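Local coordinates for Pyrsv_gp04 (PDB 2VXZ), which is of unknown function but probably acts as a helix-turn-helix regulator of transcription for a spherical virus of the archaeon Pyrobaculum, at residues D22-T27 with L64-M69; D77-E82 with R111-S116; V83-T88 with I105-A110; F94-R99 with T146-Y151. All coordinates share one frame; numbering follows the deposited sequence. Where two conformers were deposited one is given.

Interaction 1 of 4, residues D22-T27 with L64-M69; sequences DGCKTT and LVCLSM
Leu64 brings CD2 against Thr26 CG2 at 3.9 Å, the two side chains slanting across each other; the same CD2 also lies close to the Lys25 carbonyl carbon. Val65 forms the backbone link, an antiparallel hydrogen-bonded pair with Lys25. Its N donates to Lys25 O at 2.8 Å and its O accepts from Lys25 N at 3.1 Å, while Cys24 CA brings a C-H contact to the same Val65 O. The CG2 branch of Val65 turns to Thr27 OG1, 3.8 Å away. On the same face as Val65, the long chain of Lys25 runs back so that NZ forms a salt bridge with Asp22 OD1 at 2.7 Å, approaching from above the carboxylate plane, and also bonds to Gly23 O and to Leu19 O. Cys66 then sets SG beside Cys24 SG. In the conformer described the sulfurs are 3.6 Å apart, too far for a covalent bond, although a disulfide between this pair has been seen for this protein. Ser68 N-caps helix 69-89 through Gln71 N. Strand order and flanking helices suit a winged helix-turn-helix: 62-66 is the central strand, between 25-26 and 55-59, with Val65 touching Leu20 of helix 7-20 and Ile45 of helix 38-50, and Leu64 touching Tyr72 and Leu75 of helix 69-89.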
loop_
_atom_site.group_PDB
_atom_site.type_symbol
_atom_site.label_atom_id
_atom_site.label_comp_id
_atom_site.label_asym_id
_atom_site.label_seq_id
_atom_site.Cartn_x
_atom_site.Cartn_y
_atom_site.Cartn_z
ATOM N N ASP A 22 -2.524 4.070 -13.110
ATOM C CA ASP A 22 -3.464 3.040 -12.696
ATOM C C ASP A 22 -3.692 2.993 -11.178
ATOM O O ASP A 22 -4.653 2.370 -10.714
ATOM C CB ASP A 22 -2.983 1.668 -13.193
ATOM C CG ASP A 22 -1.474 1.603 -13.366
ATOM O OD1 ASP A 22 -0.809 0.870 -12.599
ATOM O OD2 ASP A 22 -0.947 2.301 -14.271
ATOM N N GLY A 23 -2.813 3.624 -10.402
ATOM C CA GLY A 23 -3.038 3.761 -8.965
ATOM C C GLY A 23 -1.772 4.057 -8.184
ATOM O O GLY A 23 -0.672 3.944 -8.718
ATOM N N CYS A 24 -1.944 4.447 -6.919
ATOM C CA CYS A 24 -0.810 4.744 -6.046
ATOM C C CYS A 24 0.048 3.515 -5.834
ATOM O O CYS A 24 -0.447 2.399 -5.809
ATOM C CB CYS A 24 -1.271 5.239 -4.684
ATOM S SG CYS A 24 -2.718 6.250 -4.762
ATOM N N LYS A 25 1.342 3.742 -5.663
ATOM C CA LYS A 25 2.280 2.661 -5.459
ATOM C C LYS A 25 3.323 3.081 -4.465
ATOM O O LYS A 25 3.642 4.265 -4.358
ATOM C CB LYS A 25 2.942 2.299 -6.785
ATOM C CG LYS A 25 1.928 1.869 -7.827
ATOM C CD LYS A 25 2.570 1.395 -9.102
ATOM C CE LYS A 25 1.602 0.569 -9.926
ATOM N NZ LYS A 25 0.302 1.255 -10.160
ATOM N N THR A 26 3.869 2.108 -3.744
ATOM C CA THR A 26 5.010 2.375 -2.878
ATOM C C THR A 26 6.265 2.570 -3.725
ATOM O O THR A 26 6.357 2.050 -4.833
ATOM C CB THR A 26 5.270 1.231 -1.901
ATOM O OG1 THR A 26 5.718 0.064 -2.618
ATOM C CG2 THR A 26 4.001 0.912 -1.115
ATOM N N THR A 27 7.227 3.309 -3.185
ATOM C CA THR A 27 8.534 3.439 -3.807
ATOM C C THR A 27 9.159 2.062 -4.061
ATOM O O THR A 27 9.782 1.849 -5.103
ATOM C CB THR A 27 9.470 4.328 -2.950
ATOM O OG1 THR A 27 8.842 5.602 -2.753
ATOM C CG2 THR A 27 10.817 4.523 -3.633
ATOM N N LEU A 64 3.377 6.075 0.295
ATOM C CA LEU A 64 2.659 5.847 -0.953
ATOM C C LEU A 64 2.878 7.032 -1.869
ATOM O O LEU A 64 2.742 8.185 -1.433
ATOM C CB LEU A 64 1.162 5.636 -0.712
ATOM C CG LEU A 64 0.778 4.253 -0.186
ATOM C CD1 LEU A 64 -0.605 4.280 0.426
ATOM C CD2 LEU A 64 0.851 3.209 -1.272
ATOM N N VAL A 65 3.219 6.747 -3.125
ATOM C CA VAL A 65 3.381 7.779 -4.158
ATOM C C VAL A 65 2.100 7.835 -4.972
ATOM O O VAL A 65 1.673 6.820 -5.519
ATOM C CB VAL A 65 4.582 7.478 -5.063
ATOM C CG1 VAL A 65 4.791 8.598 -6.099
ATOM C CG2 VAL A 65 5.810 7.278 -4.218
ATOM N N CYS A 66 1.494 9.024 -5.031
ATOM C CA CYS A 66 0.174 9.210 -5.629
ATOM C C CYS A 66 0.184 10.410 -6.585
ATOM O O CYS A 66 0.883 11.391 -6.334
ATOM C CB CYS A 66 -0.865 9.449 -4.518
ATOM S SG CYS A 66 -0.601 8.539 -2.951
ATOM N N LEU A 67 -0.615 10.349 -7.650
ATOM C CA LEU A 67 -0.760 11.493 -8.565
ATOM C C LEU A 67 -1.554 12.634 -7.927
ATOM O O LEU A 67 -1.439 13.786 -8.335
ATOM C CB LEU A 67 -1.464 11.080 -9.861
ATOM C CG LEU A 67 -0.777 10.033 -10.737
ATOM C CD1 LEU A 67 -1.666 9.726 -11.939
ATOM C CD2 LEU A 67 0.619 10.502 -11.168
ATOM N N SER A 68 -2.378 12.304 -6.943
ATOM C CA SER A 68 -3.202 13.289 -6.257
ATOM C C SER A 68 -3.732 12.694 -4.965
ATOM O O SER A 68 -3.701 11.474 -4.780
ATOM C CB SER A 68 -4.380 13.694 -7.136
ATOM O OG SER A 68 -5.276 12.615 -7.313
HETATM N N MSE A 69 -4.228 13.554 -4.080
HETATM C CA MSE A 69 -4.878 13.081 -2.872
HETATM C C MSE A 69 -6.197 12.399 -3.193
HETATM O O MSE A 69 -6.569 11.474 -2.500
HETATM C CB MSE A 69 -5.053 14.200 -1.839
HETATM C CG MSE A 69 -3.731 14.622 -1.204
HETATM SE SE MSE A 69 -2.770 13.154 -0.341
HETATM C CE MSE A 69 -3.960 12.894 1.167
#

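Interaction 2 of 4, residues D77-E82 with R111-S116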
loop_
_atom_site.group_PDB
_atom_site.type_symbol
_atom_site.label_atom_id
_atom_site.label_comp_id
_atom_site.label_asym_id
_atom_site.label_seq_id
_atom_site.Cartn_x
_atom_site.Cartn_y
_atom_site.Cartn_z
ATOM N N ASP A 77 -10.122 3.608 -0.230
ATOM C CA ASP A 77 -11.467 3.046 -0.384
ATOM C C ASP A 77 -11.379 1.617 -0.923
ATOM O O ASP A 77 -12.051 0.719 -0.419
ATOM C CB ASP A 77 -12.332 3.915 -1.299
ATOM C CG ASP A 77 -12.750 5.242 -0.655
ATOM O OD1 ASP A 77 -12.764 5.356 0.592
ATOM O OD2 ASP A 77 -13.080 6.177 -1.412
ATOM N N GLY A 78 -10.516 1.402 -1.913
ATOM C CA GLY A 78 -10.312 0.076 -2.488
ATOM C C GLY A 78 -9.716 -0.914 -1.513
ATOM O O GLY A 78 -10.179 -2.050 -1.414
HETATM N N MSE A 79 -8.683 -0.492 -0.782
HETATM C CA MSE A 79 -8.044 -1.372 0.202
HETATM C C MSE A 79 -9.032 -1.739 1.293
HETATM O O MSE A 79 -9.080 -2.888 1.746
HETATM C CB MSE A 79 -6.812 -0.703 0.807
HETATM C CG MSE A 79 -5.699 -0.526 -0.185
HETATM SE SE MSE A 79 -4.064 0.004 0.708
HETATM C CE MSE A 79 -4.583 1.759 1.311
ATOM N N ILE A 80 -9.827 -0.766 1.708
ATOM C CA ILE A 80 -10.827 -1.002 2.754
ATOM C C ILE A 80 -11.899 -1.985 2.300
ATOM O O ILE A 80 -12.228 -2.913 3.029
ATOM C CB ILE A 80 -11.443 0.314 3.254
ATOM C CG1 ILE A 80 -10.370 1.143 3.974
ATOM C CG2 ILE A 80 -12.566 0.037 4.233
ATOM C CD1 ILE A 80 -10.846 2.490 4.438
ATOM N N ARG A 81 -12.412 -1.810 1.087
ATOM C CA ARG A 81 -13.414 -2.729 0.544
ATOM C C ARG A 81 -12.889 -4.158 0.457
ATOM O O ARG A 81 -13.627 -5.104 0.744
ATOM C CB ARG A 81 -13.905 -2.266 -0.830
ATOM C CG ARG A 81 -14.745 -0.996 -0.789
ATOM C CD ARG A 81 -15.464 -0.755 -2.100
ATOM N NE ARG A 81 -14.534 -0.642 -3.220
ATOM C CZ ARG A 81 -13.969 0.487 -3.657
ATOM N NH1 ARG A 81 -14.225 1.662 -3.088
ATOM N NH2 ARG A 81 -13.134 0.429 -4.684
ATOM N N GLU A 82 -11.624 -4.311 0.062
ATOM C CA GLU A 82 -11.016 -5.632 -0.036
ATOM C C GLU A 82 -10.875 -6.273 1.331
ATOM O O GLU A 82 -11.230 -7.424 1.487
ATOM C CB GLU A 82 -9.659 -5.593 -0.738
ATOM C CG GLU A 82 -9.753 -5.330 -2.223
ATOM C CD GLU A 82 -10.341 -6.494 -2.992
ATOM O OE1 GLU A 82 -9.716 -7.565 -3.014
ATOM O OE2 GLU A 82 -11.439 -6.351 -3.556
ATOM N N ARG A 111 -5.041 -10.560 -3.868
ATOM C CA ARG A 111 -3.611 -10.630 -4.137
ATOM C C ARG A 111 -3.211 -9.744 -5.317
ATOM O O ARG A 111 -2.219 -9.017 -5.241
ATOM C CB ARG A 111 -3.167 -12.076 -4.407
ATOM C CG ARG A 111 -1.650 -12.241 -4.393
ATOM C CD ARG A 111 -1.191 -13.621 -4.829
ATOM N NE ARG A 111 0.267 -13.604 -4.986
ATOM C CZ ARG A 111 1.140 -14.411 -4.379
ATOM N NH1 ARG A 111 0.750 -15.407 -3.583
ATOM N NH2 ARG A 111 2.437 -14.234 -4.607
ATOM N N LYS A 112 -3.966 -9.829 -6.406
ATOM C CA LYS A 112 -3.738 -8.992 -7.588
ATOM C C LYS A 112 -3.814 -7.509 -7.239
ATOM O O LYS A 112 -2.962 -6.731 -7.655
ATOM C CB LYS A 112 -4.748 -9.312 -8.690
ATOM C CG LYS A 112 -4.555 -8.501 -9.969
ATOM C CD LYS A 112 -5.581 -8.856 -11.021
ATOM C CE LYS A 112 -5.698 -7.776 -12.107
ATOM N NZ LYS A 112 -4.501 -7.729 -12.982
ATOM N N PHE A 113 -4.836 -7.130 -6.485
ATOM C CA PHE A 113 -5.020 -5.737 -6.091
ATOM C C PHE A 113 -3.861 -5.229 -5.241
ATOM O O PHE A 113 -3.220 -4.234 -5.570
ATOM C CB PHE A 113 -6.335 -5.567 -5.344
ATOM C CG PHE A 113 -6.582 -4.162 -4.873
ATOM C CD1 PHE A 113 -6.844 -3.151 -5.781
ATOM C CD2 PHE A 113 -6.546 -3.852 -3.526
ATOM C CE1 PHE A 113 -7.073 -1.848 -5.338
ATOM C CE2 PHE A 113 -6.780 -2.559 -3.088
ATOM C CZ PHE A 113 -7.028 -1.565 -3.987
ATOM N N PHE A 114 -3.582 -5.920 -4.144
ATOM C CA PHE A 114 -2.531 -5.454 -3.243
ATOM C C PHE A 114 -1.137 -5.510 -3.891
ATOM O O PHE A 114 -0.314 -4.648 -3.635
ATOM C CB PHE A 114 -2.576 -6.192 -1.890
ATOM C CG PHE A 114 -3.609 -5.646 -0.943
ATOM C CD1 PHE A 114 -4.862 -6.218 -0.863
ATOM C CD2 PHE A 114 -3.337 -4.538 -0.157
ATOM C CE1 PHE A 114 -5.826 -5.708 -0.010
ATOM C CE2 PHE A 114 -4.296 -4.027 0.713
ATOM C CZ PHE A 114 -5.545 -4.609 0.780
ATOM N N SER A 115 -0.864 -6.507 -4.732
ATOM C CA SER A 115 0.481 -6.608 -5.334
ATOM C C SER A 115 0.730 -5.501 -6.364
ATOM O O SER A 115 1.881 -5.219 -6.709
ATOM C CB SER A 115 0.704 -7.973 -5.969
ATOM O OG SER A 115 -0.124 -8.129 -7.080
ATOM N N SER A 116 -0.340 -4.852 -6.824
ATOM C CA SER A 116 -0.206 -3.680 -7.697
ATOM C C SER A 116 0.063 -2.382 -6.917
ATOM O O SER A 116 0.246 -1.317 -7.528
ATOM C CB SER A 116 -1.433 -3.531 -8.604
ATOM O OG SER A 116 -2.597 -3.169 -7.878
#
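Met79 and the rings of Phe113 and Phe114 make the tight part of this near-antiparallel helix pair, whose axes approach to 10.9 Å at 149°. That is a wide gap, and the two phenyl groups bridge it. Phe113 reaches out with CG anti to its backbone N (chi1 179°) and brings CE2 to Met79 CG at 3.7 Å. Its CZ comes to Gly78 C at 3.7 Å, an approach open to it because the glycine carries no side chain. Phe114 takes the next position: Met79 crosses it too at about a right angle, Phe114 CE2 meeting Met79 CG at 3.9 Å, and the selenium SE, from a selenomethionine, stands 5.2 Å from the ring centroid in an oblique Met-aromatic contact. Phe113 CD2 sits above the rim of the Phe114 ring, so the two aromatic groups also pack on each other. Toward the more open side Glu82 contributes just its aliphatic part, CG resting on Phe113 CD2 at 3.8 Å and CB on Phe114 CE1. Its carboxylate turns to Gln109 and Arg85. There Phe113 itself is partly exposed. Past it, Ser116 OG donates to Phe113 O at 2.6 Å. Deeper in, Phe130 and Leu134 of helix 125-139 touch Met79; Leu134 also touches Phe114, as does Ile104 of helix 97-106.

Interaction 3 of 4, residues V83-T88 with I105-A110; sequences VERLVT and IKDPQA
Arg85 and Asp107 reach toward each other tip to tip in a salt bridge that ties helix 69-89 to the turn between helices 97-106 and 108-115. The arginine leaves its helix with CG anti to the backbone N (chi1 -179°) and bends at chi3, and its NH2 donates to Asp107 OD2 at 2.9 Å. The N-H points almost straight at the oxygen, 169° at the hydrogen. OD2 lies near the guanidinium plane, yet the donor meets it from above the carboxylate plane, the two groups being turned 41° apart. NH2 has a second acidic partner in Glu82 OE1, so two carboxylates converge on one nitrogen. Asp107 is also the N-cap of helix 108-115: the same OD2 accepts from Ala110 N at 2.8 Å through its anti lone pair. One oxygen thus closes the helix start and holds the arginine, and both donors would be expected to stabilise its negative charge. Gln109 extends across one face of the guanidinium, with CD over it. Its NE2 is 3.5 Å from Arg85 NE, a pair of donors that cannot bond; NE2 instead donates to Glu82 OE2. Leu86, next along, supplies the apolar side: CD2 lies 3.9 Å from Asp107 CB and CD1 lies 4.0 Å from Ala110 CB, with Leu103 and Ile104 of helix 97-106 beside it.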
loop_
_atom_site.group_PDB
_atom_site.type_symbol
_atom_site.label_atom_id
_atom_site.label_comp_id
_atom_site.label_asym_id
_atom_site.label_seq_id
_atom_site.Cartn_x
_atom_site.Cartn_y
_atom_site.Cartn_z
ATOM N N VAL A 83 -10.363 -5.534 2.324
ATOM C CA VAL A 83 -10.274 -6.074 3.686
ATOM C C VAL A 83 -11.669 -6.485 4.179
ATOM O O VAL A 83 -11.853 -7.584 4.707
ATOM C CB VAL A 83 -9.620 -5.084 4.680
ATOM C CG1 VAL A 83 -9.701 -5.628 6.135
ATOM C CG2 VAL A 83 -8.171 -4.800 4.276
ATOM N N GLU A 84 -12.655 -5.622 3.989
ATOM C CA GLU A 84 -13.991 -5.903 4.508
ATOM C C GLU A 84 -14.645 -7.061 3.781
ATOM O O GLU A 84 -15.394 -7.828 4.397
ATOM C CB GLU A 84 -14.866 -4.652 4.455
ATOM C CG GLU A 84 -14.345 -3.561 5.380
ATOM C CD GLU A 84 -15.400 -2.589 5.763
ATOM O OE1 GLU A 84 -15.779 -1.772 4.899
ATOM O OE2 GLU A 84 -15.859 -2.669 6.929
ATOM N N ARG A 85 -14.351 -7.222 2.488
ATOM C CA ARG A 85 -14.841 -8.398 1.748
ATOM C C ARG A 85 -14.258 -9.697 2.321
ATOM O O ARG A 85 -14.981 -10.692 2.517
ATOM C CB ARG A 85 -14.527 -8.298 0.256
ATOM C CG ARG A 85 -15.040 -9.497 -0.543
ATOM C CD ARG A 85 -14.804 -9.359 -2.011
ATOM N NE ARG A 85 -13.387 -9.246 -2.304
ATOM C CZ ARG A 85 -12.532 -10.266 -2.372
ATOM N NH1 ARG A 85 -12.925 -11.519 -2.183
ATOM N NH2 ARG A 85 -11.265 -10.024 -2.649
ATOM N N LEU A 86 -12.954 -9.694 2.571
ATOM C CA LEU A 86 -12.295 -10.868 3.139
ATOM C C LEU A 86 -12.812 -11.174 4.555
ATOM O O LEU A 86 -12.962 -12.341 4.933
ATOM C CB LEU A 86 -10.778 -10.692 3.142
ATOM C CG LEU A 86 -10.097 -10.556 1.788
ATOM C CD1 LEU A 86 -8.604 -10.183 1.968
ATOM C CD2 LEU A 86 -10.273 -11.813 0.943
ATOM N N VAL A 87 -13.082 -10.134 5.333
ATOM C CA VAL A 87 -13.639 -10.312 6.681
ATOM C C VAL A 87 -15.060 -10.890 6.631
ATOM O O VAL A 87 -15.413 -11.789 7.411
ATOM C CB VAL A 87 -13.641 -8.973 7.454
ATOM C CG1 VAL A 87 -14.589 -9.037 8.646
ATOM C CG2 VAL A 87 -12.223 -8.620 7.890
ATOM N N THR A 88 -15.865 -10.369 5.715
ATOM C CA THR A 88 -17.251 -10.808 5.568
ATOM C C THR A 88 -17.301 -12.253 5.094
ATOM O O THR A 88 -18.008 -13.070 5.682
ATOM C CB THR A 88 -18.019 -9.911 4.592
ATOM O OG1 THR A 88 -18.103 -8.589 5.142
ATOM C CG2 THR A 88 -19.437 -10.446 4.338
ATOM N N ILE A 105 -3.053 -13.168 0.308
ATOM C CA ILE A 105 -2.246 -13.929 -0.660
ATOM C C ILE A 105 -2.955 -15.182 -1.176
ATOM O O ILE A 105 -2.631 -15.661 -2.274
ATOM C CB ILE A 105 -0.818 -14.274 -0.142
ATOM C CG1 ILE A 105 -0.876 -15.166 1.096
ATOM C CG2 ILE A 105 -0.003 -12.996 0.066
ATOM C CD1 ILE A 105 0.484 -15.556 1.639
ATOM N N LYS A 106 -3.922 -15.689 -0.409
ATOM C CA LYS A 106 -4.742 -16.846 -0.804
ATOM C C LYS A 106 -5.954 -16.503 -1.685
ATOM O O LYS A 106 -6.578 -17.405 -2.255
ATOM C CB LYS A 106 -5.238 -17.600 0.437
ATOM C CG LYS A 106 -4.189 -18.474 1.102
ATOM C CD LYS A 106 -4.764 -19.835 1.551
ATOM C CE LYS A 106 -5.041 -20.822 0.376
ATOM N NZ LYS A 106 -3.848 -21.509 -0.261
ATOM N N ASP A 107 -6.314 -15.228 -1.774
ATOM C CA ASP A 107 -7.443 -14.806 -2.590
ATOM C C ASP A 107 -6.938 -14.114 -3.851
ATOM O O ASP A 107 -6.297 -13.066 -3.769
ATOM C CB ASP A 107 -8.346 -13.863 -1.804
ATOM C CG ASP A 107 -9.520 -13.375 -2.624
ATOM O OD1 ASP A 107 -10.503 -14.119 -2.754
ATOM O OD2 ASP A 107 -9.466 -12.259 -3.159
ATOM N N PRO A 108 -7.176 -14.717 -5.031
ATOM C CA PRO A 108 -6.623 -14.139 -6.254
ATOM C C PRO A 108 -6.921 -12.657 -6.485
ATOM O O PRO A 108 -6.026 -11.926 -6.892
ATOM C CB PRO A 108 -7.255 -14.994 -7.342
ATOM C CG PRO A 108 -7.445 -16.328 -6.679
ATOM C CD PRO A 108 -7.885 -15.981 -5.314
ATOM N N GLN A 109 -8.156 -12.233 -6.231
ATOM C CA GLN A 109 -8.545 -10.843 -6.480
ATOM C C GLN A 109 -7.790 -9.911 -5.538
ATOM O O GLN A 109 -7.163 -8.935 -5.987
ATOM C CB GLN A 109 -10.062 -10.642 -6.341
ATOM C CG GLN A 109 -10.469 -9.168 -6.377
ATOM C CD GLN A 109 -11.962 -8.962 -6.364
ATOM O OE1 GLN A 109 -12.684 -9.511 -7.200
ATOM N NE2 GLN A 109 -12.436 -8.137 -5.435
ATOM N N ALA A 110 -7.826 -10.224 -4.242
ATOM C CA ALA A 110 -7.100 -9.418 -3.242
ATOM C C ALA A 110 -5.603 -9.408 -3.522
ATOM O O ALA A 110 -4.956 -8.360 -3.440
ATOM C CB ALA A 110 -7.383 -9.922 -1.803
#

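Interaction 4 of 4, residues F94-R99 with T146-Y151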
loop_
_atom_site.group_PDB
_atom_site.type_symbol
_atom_site.label_atom_id
_atom_site.label_comp_id
_atom_site.label_asym_id
_atom_site.label_seq_id
_atom_site.Cartn_x
_atom_site.Cartn_y
_atom_site.Cartn_z
ATOM N N PHE A 94 -12.513 -11.191 14.565
ATOM C CA PHE A 94 -11.265 -10.514 14.891
ATOM C C PHE A 94 -10.305 -10.706 13.736
ATOM O O PHE A 94 -10.478 -11.627 12.933
ATOM C CB PHE A 94 -10.652 -11.076 16.180
ATOM C CG PHE A 94 -10.208 -12.508 16.061
ATOM C CD1 PHE A 94 -8.908 -12.821 15.708
ATOM C CD2 PHE A 94 -11.107 -13.542 16.268
ATOM C CE1 PHE A 94 -8.502 -14.140 15.583
ATOM C CE2 PHE A 94 -10.721 -14.857 16.136
ATOM C CZ PHE A 94 -9.409 -15.164 15.803
ATOM N N ILE A 95 -9.287 -9.847 13.670
ATOM C CA ILE A 95 -8.306 -9.908 12.593
ATOM C C ILE A 95 -6.974 -9.319 13.070
ATOM O O ILE A 95 -6.937 -8.434 13.923
ATOM C CB ILE A 95 -8.827 -9.187 11.322
ATOM C CG1 ILE A 95 -7.944 -9.507 10.110
ATOM C CG2 ILE A 95 -8.939 -7.698 11.551
ATOM C CD1 ILE A 95 -8.648 -9.347 8.797
ATOM N N SER A 96 -5.884 -9.869 12.538
ATOM C CA SER A 96 -4.531 -9.468 12.864
ATOM C C SER A 96 -3.762 -9.289 11.544
ATOM O O SER A 96 -4.183 -9.793 10.515
ATOM C CB SER A 96 -3.840 -10.534 13.707
ATOM O OG SER A 96 -3.655 -11.756 12.981
ATOM N N PRO A 97 -2.639 -8.567 11.575
ATOM C CA PRO A 97 -1.893 -8.388 10.321
ATOM C C PRO A 97 -1.468 -9.693 9.625
ATOM O O PRO A 97 -1.610 -9.796 8.403
ATOM C CB PRO A 97 -0.705 -7.508 10.748
ATOM C CG PRO A 97 -1.209 -6.779 11.969
ATOM C CD PRO A 97 -2.044 -7.800 12.685
ATOM N N PRO A 98 -0.960 -10.692 10.380
ATOM C CA PRO A 98 -0.600 -11.940 9.711
ATOM C C PRO A 98 -1.800 -12.657 9.126
ATOM O O PRO A 98 -1.716 -13.217 8.046
ATOM C CB PRO A 98 0.016 -12.774 10.840
ATOM C CG PRO A 98 0.430 -11.801 11.851
ATOM C CD PRO A 98 -0.582 -10.734 11.808
ATOM N N ARG A 99 -2.916 -12.651 9.841
ATOM C CA ARG A 99 -4.125 -13.294 9.309
ATOM C C ARG A 99 -4.629 -12.603 8.040
ATOM O O ARG A 99 -5.060 -13.256 7.091
ATOM C CB ARG A 99 -5.208 -13.364 10.375
ATOM C CG ARG A 99 -4.920 -14.469 11.372
ATOM C CD ARG A 99 -5.942 -14.508 12.482
ATOM N NE ARG A 99 -7.288 -14.878 12.035
ATOM C CZ ARG A 99 -7.871 -16.063 12.230
ATOM N NH1 ARG A 99 -7.238 -17.063 12.840
ATOM N NH2 ARG A 99 -9.111 -16.251 11.798
ATOM N N THR A 146 0.285 -6.402 22.126
ATOM C CA THR A 146 1.659 -6.917 22.193
ATOM C C THR A 146 1.833 -8.212 21.423
ATOM O O THR A 146 0.950 -9.072 21.430
ATOM C CB THR A 146 2.104 -7.169 23.628
ATOM O OG1 THR A 146 1.349 -8.257 24.175
ATOM C CG2 THR A 146 1.902 -5.922 24.467
ATOM N N ASP A 147 3.005 -8.340 20.802
ATOM C CA ASP A 147 3.326 -9.401 19.868
ATOM C C ASP A 147 2.479 -9.167 18.608
ATOM O O ASP A 147 2.706 -8.195 17.869
ATOM C CB ASP A 147 3.115 -10.798 20.492
ATOM C CG ASP A 147 3.984 -11.047 21.725
ATOM O OD1 ASP A 147 4.916 -10.261 22.015
ATOM O OD2 ASP A 147 3.724 -12.060 22.409
ATOM N N GLU A 148 1.502 -10.034 18.379
ATOM C CA GLU A 148 0.587 -9.909 17.263
ATOM C C GLU A 148 -0.589 -9.024 17.693
ATOM O O GLU A 148 -1.197 -9.250 18.741
ATOM C CB GLU A 148 0.114 -11.306 16.866
ATOM C CG GLU A 148 -0.721 -11.390 15.611
ATOM C CD GLU A 148 -1.133 -12.820 15.318
ATOM O OE1 GLU A 148 -0.691 -13.729 16.050
ATOM O OE2 GLU A 148 -1.889 -13.058 14.368
ATOM N N THR A 149 -0.864 -7.994 16.905
ATOM C CA THR A 149 -1.985 -7.105 17.171
ATOM C C THR A 149 -3.263 -7.801 16.749
ATOM O O THR A 149 -3.297 -8.435 15.713
ATOM C CB THR A 149 -1.896 -5.760 16.402
ATOM O OG1 THR A 149 -1.430 -5.985 15.062
ATOM C CG2 THR A 149 -0.971 -4.794 17.107
ATOM N N VAL A 150 -4.297 -7.691 17.563
ATOM C CA VAL A 150 -5.594 -8.252 17.236
ATOM C C VAL A 150 -6.674 -7.166 17.332
ATOM O O VAL A 150 -6.799 -6.486 18.347
ATOM C CB VAL A 150 -5.949 -9.455 18.144
ATOM C CG1 VAL A 150 -7.273 -10.051 17.716
ATOM C CG2 VAL A 150 -4.836 -10.514 18.063
ATOM N N TYR A 151 -7.429 -7.023 16.245
ATOM C CA TYR A 151 -8.475 -6.006 16.079
ATOM C C TYR A 151 -9.829 -6.687 16.127
ATOM O O TYR A 151 -9.997 -7.745 15.542
ATOM C CB TYR A 151 -8.310 -5.307 14.711
ATOM C CG TYR A 151 -7.038 -4.501 14.635
ATOM C CD1 TYR A 151 -7.027 -3.164 15.007
ATOM C CD2 TYR A 151 -5.825 -5.089 14.277
ATOM C CE1 TYR A 151 -5.838 -2.421 14.994
ATOM C CE2 TYR A 151 -4.634 -4.351 14.265
ATOM C CZ TYR A 151 -4.656 -3.014 14.616
ATOM O OH TYR A 151 -3.481 -2.280 14.626
#
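A short antiparallel strand pairing, Ile95 with Tyr151, continues into side-chain bonds at the start of helix 97-106, in the part of the chain related to transcriptional regulators. Ile95 N donates to Tyr151 O at 2.9 Å and Ile95 O accepts from Tyr151 N at 2.8 Å, a hydrogen-bonded pair. Ile95 CG2 and Tyr151 CB meet on the same face of the sheet, and Ile95 O also lies at the edge of the tyrosine ring. On the exposed side Phe94 CD1 touches Val150 CG1 at 3.8 Å, and Phe94 CE1 lies over one face of the Arg99 guanidinium, toward its rim. Ser96 links the two segments. With OG held between its backbone N and carbonyl carbon (chi1 65°), it donates to Glu148 OE2 at 2.6 Å, on the anti side of that oxygen. The same OG accepts a weak capping bond from Arg99 N, so Ser96 N-caps the helix. Glu148, extended from CG onward, lays OE2 against Pro98 CG at 3.6 Å. Thr149 O, buried against Ser96 CB at 3.0 Å, has no hydrogen-bond partner. The side chains of Pro97 and Thr149 cross at about a right angle, with Pro97 CD 3.1 Å from Thr149 OG1. Behind the pair lies helix 125-139: Asn132 OD1 bonds to both Thr149 OG1 and Tyr151 OH, and Leu135 lies against Ile95 and Tyr151.

How the interactions relate
From the N terminus, interaction 1 closes first, joining strand 25-26 to strand 62-66 around two helices and strand 55-59; helix 69-89 then leaves this unit. Interaction 2 pairs the middle of that helix with helix 108-115, and interaction 3, nested inside the loop so closed, ties its later turns to the junction ahead of helix 108-115. The two share a polar bridge, Glu82 OE2 to Gln109 NE2 at 2.8 Å. Interaction 4 crosses both, linking the start of helix 97-106 to the segment near the C terminus; Val87 CG2 packs on Ile95 CD1 between interactions 3 and 4. Interactions 1 and 2 touch where Lys25 CE meets Ser116 O.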